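Local coordinates for glycine cleavage system H protein 1 (Mycobacterium marinum, PDB 3TZU) that probably shuttles the methylamine group of glycine from the P protein to the T protein of the glycine cleavage system on a covalently bound lipoyl cofactor, at residues 61-66 / 81-86. Residues are numbered along the deposited sequence; the frame is centred on the assembly and turned at random.
With ACT (acetate ion), chain E.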
loop_
_atom_site.group_PDB
_atom_site.type_symbol
_atom_site.label_atom_id
_atom_site.label_comp_id
_atom_site.label_asym_id
_atom_site.label_seq_id
_atom_site.Cartn_x
_atom_site.Cartn_y
_atom_site.Cartn_z
ATOM N N GLU A 61 -12.805 -5.000 23.419
ATOM C CA GLU A 61 -11.857 -6.061 23.112
ATOM C C GLU A 61 -10.484 -5.623 23.590
ATOM O O GLU A 61 -10.205 -4.433 23.662
ATOM C CB GLU A 61 -11.882 -6.346 21.604
ATOM C CG GLU A 61 -10.778 -7.269 21.077
ATOM C CD GLU A 61 -11.000 -7.730 19.633
ATOM O OE1 GLU A 61 -11.927 -8.513 19.376
ATOM O OE2 GLU A 61 -10.230 -7.327 18.748
ATOM N N THR A 62 -9.646 -6.578 23.965
ATOM C CA THR A 62 -8.253 -6.297 24.240
ATOM C C THR A 62 -7.413 -6.627 23.001
ATOM O O THR A 62 -7.454 -7.755 22.501
ATOM C CB THR A 62 -7.748 -7.085 25.454
ATOM O OG1 THR A 62 -8.448 -6.640 26.623
ATOM C CG2 THR A 62 -6.261 -6.847 25.669
ATOM N N VAL A 63 -6.682 -5.633 22.487
ATOM C CA VAL A 63 -5.719 -5.873 21.404
ATOM C C VAL A 63 -4.306 -5.847 21.968
ATOM O O VAL A 63 -4.086 -5.381 23.106
ATOM C CB VAL A 63 -5.867 -4.876 20.228
ATOM C CG1 VAL A 63 -7.324 -4.847 19.757
ATOM C CG2 VAL A 63 -5.371 -3.481 20.581
ATOM N N SER A 64 -3.374 -6.374 21.170
ATOM C CA SER A 64 -1.942 -6.412 21.481
ATOM C C SER A 64 -1.094 -5.730 20.396
ATOM O O SER A 64 -1.310 -5.954 19.216
ATOM C CB SER A 64 -1.469 -7.843 21.609
ATOM O OG SER A 64 -2.101 -8.453 22.708
ATOM N N ALA A 65 -0.125 -4.908 20.820
ATOM C CA ALA A 65 0.811 -4.267 19.902
ATOM C C ALA A 65 1.409 -5.326 18.963
ATOM O O ALA A 65 1.859 -6.374 19.409
ATOM C CB ALA A 65 1.927 -3.543 20.670
ATOM N N GLY A 66 1.387 -5.042 17.665
ATOM C CA GLY A 66 1.966 -5.932 16.644
ATOM C C GLY A 66 1.015 -7.026 16.156
ATOM O O GLY A 66 1.369 -7.794 15.293
ATOM N N LEU A 81 -4.875 -4.253 9.728
ATOM C CA LEU A 81 -4.554 -3.260 10.703
ATOM C C LEU A 81 -3.668 -3.970 11.740
ATOM O O LEU A 81 -3.958 -5.075 12.140
ATOM C CB LEU A 81 -5.848 -2.659 11.274
ATOM C CG LEU A 81 -6.630 -1.826 10.230
ATOM C CD1 LEU A 81 -7.964 -1.291 10.765
ATOM C CD2 LEU A 81 -5.774 -0.667 9.702
ATOM N N ILE A 82 -2.540 -3.377 12.084
ATOM C CA ILE A 82 -1.589 -3.943 13.037
ATOM C C ILE A 82 -1.560 -2.935 14.189
ATOM O O ILE A 82 -1.189 -1.793 13.991
ATOM C CB ILE A 82 -0.170 -4.084 12.433
ATOM C CG1 ILE A 82 -0.208 -4.860 11.116
ATOM C CG2 ILE A 82 0.762 -4.786 13.403
ATOM C CD1 ILE A 82 -0.661 -6.296 11.261
ATOM N N ALA A 83 -1.999 -3.375 15.362
ATOM C CA ALA A 83 -2.132 -2.542 16.557
ATOM C C ALA A 83 -0.808 -1.870 16.930
ATOM O O ALA A 83 0.180 -2.550 17.157
ATOM C CB ALA A 83 -2.618 -3.405 17.724
ATOM N N PRO A 84 -0.773 -0.535 16.964
ATOM C CA PRO A 84 0.437 0.130 17.431
ATOM C C PRO A 84 0.656 -0.021 18.948
ATOM O O PRO A 84 1.772 0.198 19.434
ATOM C CB PRO A 84 0.179 1.609 17.094
ATOM C CG PRO A 84 -0.854 1.588 16.045
ATOM C CD PRO A 84 -1.719 0.422 16.376
ATOM N N ALA A 85 -0.408 -0.404 19.667
ATOM C CA ALA A 85 -0.404 -0.422 21.142
ATOM C C ALA A 85 -1.241 -1.582 21.656
ATOM O O ALA A 85 -2.231 -1.965 21.043
ATOM C CB ALA A 85 -0.932 0.907 21.679
ATOM N N SER A 86 -0.803 -2.172 22.761
ATOM C CA SER A 86 -1.614 -3.119 23.523
ATOM C C SER A 86 -2.620 -2.339 24.385
ATOM O O SER A 86 -2.309 -1.251 24.863
ATOM C CB SER A 86 -0.728 -3.964 24.442
ATOM O OG SER A 86 0.297 -4.630 23.724
HETATM C C ACT E . 0.470 -7.783 25.182
HETATM O O ACT E . -0.671 -7.470 25.590
HETATM O OXT ACT E . 1.166 -6.942 24.611
HETATM C CH3 ACT E . 1.035 -9.157 25.375
#
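G66 N donates to A83 O over 2.8 Å, in the carbonyl plane. The bond is nearly straight, at 169°. One residue earlier, A65 N donates to S86 OG at 2.9 Å, so consecutive amides of 61-66 reach a backbone oxygen and a side-chain hydroxyl of 81-86. This second bond is equally straight (171°). The hydroxyl is placed for it by chi1 of S86 (-56°), which sets OG beside its own backbone N and anti to the carbonyl carbon. While accepting from A65, S86 OG also donates to OXT of an acetate ion at 2.6 Å. The acetate, probably from the crystallisation liquor, is thus held firmly by S86 and only weakly by S64, whose OG makes a long bond to the other acetate oxygen.

CA-H...O contacts add to these bonds: A65 CA approaches A83 O, the acceptor already used by G66, and S86 CA lies 3.4 Å from V63 O. A83 CB points toward 61-66 and meets S64 O at 3.2 Å. Among the buried residues, V63 CG2 is 3.5 Å from A85 O and also touches A83 CB, whereas I82 CG2 packs against the G66 carbonyl group.

Residues 64-66, following strand 62-63, thereby pack on the link between strand 77-82, the edge of the 51-55/68-74/77-82 sheet, and strand 85-86, which pairs with 120-121. The contact lies within the lipoyl-binding region, away from K76, the predicted lipoylation site, which carries no lipoyl group here. Backbone bonds of V63 with G87 and of A83 with E67 flank it. V63 also touches C69 of strand 68-74, while P84 and A85 lean on strand 21-23, P84 reaching V38 of strand 36-40 as well.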